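Mandelate racemase / muconate lactonizing enzyme, C-terminal domain protein (Pseudovibrio sp. JE062, PDB 4JHM) belongs to the mandelate racemase and muconate lactonizing enzyme branch of the enolase superfamily, pairing an N-terminal capping domain with a TIM-barrel-like domain. Local coordinates at residues C156-I164 / I340-V348. Residues are numbered along the deposited sequence; the frame is centred on the assembly and turned at random.
Sequences CIEHGFTAI and IRTDKEGYV
F161 and T342 meet side chain to side chain, crossing at about a right angle: CB, OG1 and CG2 of T342 all have CE1 as their nearest ring atom, CG2 lying 3.5 Å from CE1 of F161. A small branched residue suits this place, since its methyl group packs on the phenyl carbons while its hydroxyl, OG1, hydrogen-bonds to OG of S136. With CG anti to the backbone N (chi1 -165°), the imidazole of H159 is carried over to the same residue, where NE2 is 3.3 Å from O of T342 without hydrogen bonding. Flat rings suit both places: H159 stacks with Y327, and F161 meets Y327 edge-to-face.

Next to these side chains the two backbones pass closely, G160 beside K344 and F161 beside G346. CA of G160 sits 3.5 Å from O of K344 in a CA-H...O contact. Both glycines have positive phi, a conformation glycine adopts easily, and with no side chain they let the backbones come close. K344, long and flexible as suits an exposed place, lays its aliphatic chain alongside the backbone of E158, CE 3.3 Å from O of E158.

Behind them, D343 shapes the type I turn 343-346: its OD1 accepts from N of E345 (2.7 Å), forming an Asx turn, and from N of Y347 on the opposite carboxylate face. The contact thus packs the turn leading into strand 347-349 against the link between helix 149-159 and strand 163-167, both strands pairing with strand 133-139 in the barrel sheet.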
loop_
_atom_site.group_PDB
_atom_site.type_symbol
_atom_site.label_atom_id
_atom_site.label_comp_id
_atom_site.label_asym_id
_atom_site.label_seq_id
_atom_site.Cartn_x
_atom_site.Cartn_y
_atom_site.Cartn_z
ATOM N N CYS A 156 34.406 34.210 -0.022
ATOM C CA CYS A 156 33.721 33.313 -0.937
ATOM C C CYS A 156 33.039 34.108 -2.043
ATOM O O CYS A 156 33.141 33.762 -3.218
ATOM C CB CYS A 156 32.691 32.463 -0.192
ATOM S SG CYS A 156 33.392 31.236 0.939
ATOM N N ILE A 157 32.362 35.187 -1.662
ATOM C CA ILE A 157 31.574 35.974 -2.608
ATOM C C ILE A 157 32.446 36.809 -3.547
ATOM O O ILE A 157 32.079 37.033 -4.697
ATOM C CB ILE A 157 30.563 36.880 -1.876
ATOM C CG1 ILE A 157 29.575 36.016 -1.083
ATOM C CG2 ILE A 157 29.814 37.755 -2.870
ATOM C CD1 ILE A 157 28.727 36.786 -0.095
ATOM N N GLU A 158 33.596 37.269 -3.067
ATOM C CA GLU A 158 34.539 37.959 -3.945
ATOM C C GLU A 158 35.224 36.964 -4.877
ATOM O O GLU A 158 35.389 37.236 -6.066
ATOM C CB GLU A 158 35.589 38.742 -3.147
ATOM C CG GLU A 158 35.294 40.230 -3.009
ATOM C CD GLU A 158 35.399 40.982 -4.329
ATOM O OE1 GLU A 158 34.690 40.611 -5.290
ATOM O OE2 GLU A 158 36.182 41.957 -4.407
ATOM N N HIS A 159 35.609 35.809 -4.343
ATOM C CA HIS A 159 36.331 34.821 -5.136
ATOM C C HIS A 159 35.496 34.371 -6.322
ATOM O O HIS A 159 36.034 33.855 -7.298
ATOM C CB HIS A 159 36.752 33.613 -4.295
ATOM C CG HIS A 159 37.787 32.755 -4.958
ATOM N ND1 HIS A 159 39.084 33.178 -5.159
ATOM C CD2 HIS A 159 37.718 31.506 -5.472
ATOM C CE1 HIS A 159 39.768 32.225 -5.767
ATOM N NE2 HIS A 159 38.963 31.200 -5.968
ATOM N N GLY A 160 34.183 34.567 -6.232
ATOM C CA GLY A 160 33.283 34.305 -7.356
ATOM C C GLY A 160 32.244 33.230 -7.099
ATOM O O GLY A 160 31.394 32.971 -7.951
ATOM N N PHE A 161 32.309 32.608 -5.925
ATOM C CA PHE A 161 31.428 31.497 -5.587
ATOM C C PHE A 161 29.959 31.901 -5.622
ATOM O O PHE A 161 29.586 32.984 -5.174
ATOM C CB PHE A 161 31.763 30.940 -4.202
ATOM C CG PHE A 161 32.972 30.042 -4.175
ATOM C CD1 PHE A 161 32.970 28.833 -4.854
ATOM C CD2 PHE A 161 34.100 30.395 -3.448
ATOM C CE1 PHE A 161 34.073 28.000 -4.820
ATOM C CE2 PHE A 161 35.204 29.566 -3.411
ATOM C CZ PHE A 161 35.188 28.366 -4.098
ATOM N N THR A 162 29.136 30.998 -6.140
ATOM C CA THR A 162 27.711 31.237 -6.338
ATOM C C THR A 162 26.863 30.553 -5.267
ATOM O O THR A 162 25.653 30.764 -5.190
ATOM C CB THR A 162 27.285 30.680 -7.705
ATOM O OG1 THR A 162 28.020 29.470 -7.971
ATOM C CG2 THR A 162 27.565 31.697 -8.801
ATOM N N ALA A 163 27.503 29.723 -4.451
ATOM C CA ALA A 163 26.797 28.922 -3.465
ATOM C C ALA A 163 27.743 28.511 -2.349
ATOM O O ALA A 163 28.933 28.294 -2.578
ATOM C CB ALA A 163 26.200 27.690 -4.124
ATOM N N ILE A 164 27.209 28.408 -1.139
ATOM C CA ILE A 164 28.006 28.017 0.008
ATOM C C ILE A 164 27.292 26.951 0.830
ATOM O O ILE A 164 26.152 27.145 1.253
ATOM C CB ILE A 164 28.287 29.224 0.914
ATOM C CG1 ILE A 164 29.065 30.292 0.141
ATOM C CG2 ILE A 164 29.053 28.785 2.153
ATOM C CD1 ILE A 164 29.368 31.535 0.948
ATOM N N ILE A 340 42.447 22.311 -9.482
ATOM C CA ILE A 340 41.049 22.490 -9.834
ATOM C C ILE A 340 40.438 23.538 -8.912
ATOM O O ILE A 340 39.878 23.210 -7.873
ATOM C CB ILE A 340 40.267 21.167 -9.732
ATOM C CG1 ILE A 340 40.883 20.129 -10.677
ATOM C CG2 ILE A 340 38.801 21.394 -10.073
ATOM C CD1 ILE A 340 40.207 18.776 -10.652
ATOM N N ARG A 341 40.564 24.801 -9.300
ATOM C CA ARG A 341 40.038 25.903 -8.512
ATOM C C ARG A 341 38.777 26.468 -9.152
ATOM O O ARG A 341 38.367 26.033 -10.226
ATOM C CB ARG A 341 41.098 26.994 -8.374
ATOM C CG ARG A 341 42.445 26.454 -7.920
ATOM C CD ARG A 341 43.375 27.544 -7.415
ATOM N NE ARG A 341 44.241 27.034 -6.356
ATOM C CZ ARG A 341 45.108 27.769 -5.669
ATOM N NH1 ARG A 341 45.244 29.065 -5.925
ATOM N NH2 ARG A 341 45.840 27.205 -4.720
ATOM N N THR A 342 38.166 27.437 -8.484
ATOM C CA THR A 342 36.900 28.006 -8.928
ATOM C C THR A 342 37.137 29.391 -9.521
ATOM O O THR A 342 37.677 30.274 -8.855
ATOM C CB THR A 342 35.902 28.093 -7.755
ATOM O OG1 THR A 342 35.513 26.768 -7.353
ATOM C CG2 THR A 342 34.665 28.890 -8.146
ATOM N N ASP A 343 36.738 29.581 -10.775
ATOM C CA ASP A 343 37.014 30.835 -11.473
ATOM C C ASP A 343 36.112 31.966 -10.970
ATOM O O ASP A 343 35.302 31.775 -10.058
ATOM C CB ASP A 343 36.893 30.654 -12.993
ATOM C CG ASP A 343 35.455 30.601 -13.470
ATOM O OD1 ASP A 343 34.545 30.931 -12.682
ATOM O OD2 ASP A 343 35.233 30.233 -14.643
ATOM N N LYS A 344 36.260 33.143 -11.571
ATOM C CA LYS A 344 35.610 34.355 -11.079
ATOM C C LYS A 344 34.098 34.370 -11.322
ATOM O O LYS A 344 33.385 35.198 -10.755
ATOM C CB LYS A 344 36.251 35.586 -11.723
ATOM C CG LYS A 344 36.139 36.853 -10.891
ATOM C CD LYS A 344 37.081 36.820 -9.698
ATOM C CE LYS A 344 36.922 38.049 -8.819
ATOM N NZ LYS A 344 37.204 39.314 -9.550
ATOM N N GLU A 345 33.613 33.460 -12.164
ATOM C CA GLU A 345 32.191 33.389 -12.495
ATOM C C GLU A 345 31.447 32.343 -11.666
ATOM O O GLU A 345 30.220 32.278 -11.701
ATOM C CB GLU A 345 32.004 33.083 -13.982
ATOM C CG GLU A 345 32.492 34.184 -14.909
ATOM C CD GLU A 345 31.762 34.197 -16.239
ATOM O OE1 GLU A 345 31.827 35.226 -16.943
ATOM O OE2 GLU A 345 31.117 33.182 -16.580
ATOM N N GLY A 346 32.194 31.523 -10.930
ATOM C CA GLY A 346 31.610 30.507 -10.061
ATOM C C GLY A 346 31.694 29.108 -10.647
ATOM O O GLY A 346 31.085 28.164 -10.119
ATOM N N TYR A 347 32.454 28.973 -11.733
ATOM C CA TYR A 347 32.556 27.706 -12.454
ATOM C C TYR A 347 33.885 27.003 -12.211
ATOM O O TYR A 347 34.942 27.626 -12.237
ATOM C CB TYR A 347 32.386 27.932 -13.961
ATOM C CG TYR A 347 31.016 28.424 -14.361
ATOM C CD1 TYR A 347 29.977 27.536 -14.608
ATOM C CD2 TYR A 347 30.761 29.779 -14.493
ATOM C CE1 TYR A 347 28.722 27.988 -14.973
ATOM C CE2 TYR A 347 29.514 30.241 -14.861
ATOM C CZ TYR A 347 28.498 29.345 -15.098
ATOM O OH TYR A 347 27.259 29.819 -15.461
ATOM N N VAL A 348 33.815 25.697 -11.972
ATOM C CA VAL A 348 34.999 24.851 -11.964
ATOM C C VAL A 348 35.134 24.214 -13.343
ATOM O O VAL A 348 34.135 23.789 -13.934
ATOM C CB VAL A 348 34.896 23.744 -10.905
ATOM C CG1 VAL A 348 33.890 22.691 -11.335
ATOM C CG2 VAL A 348 36.251 23.103 -10.674
#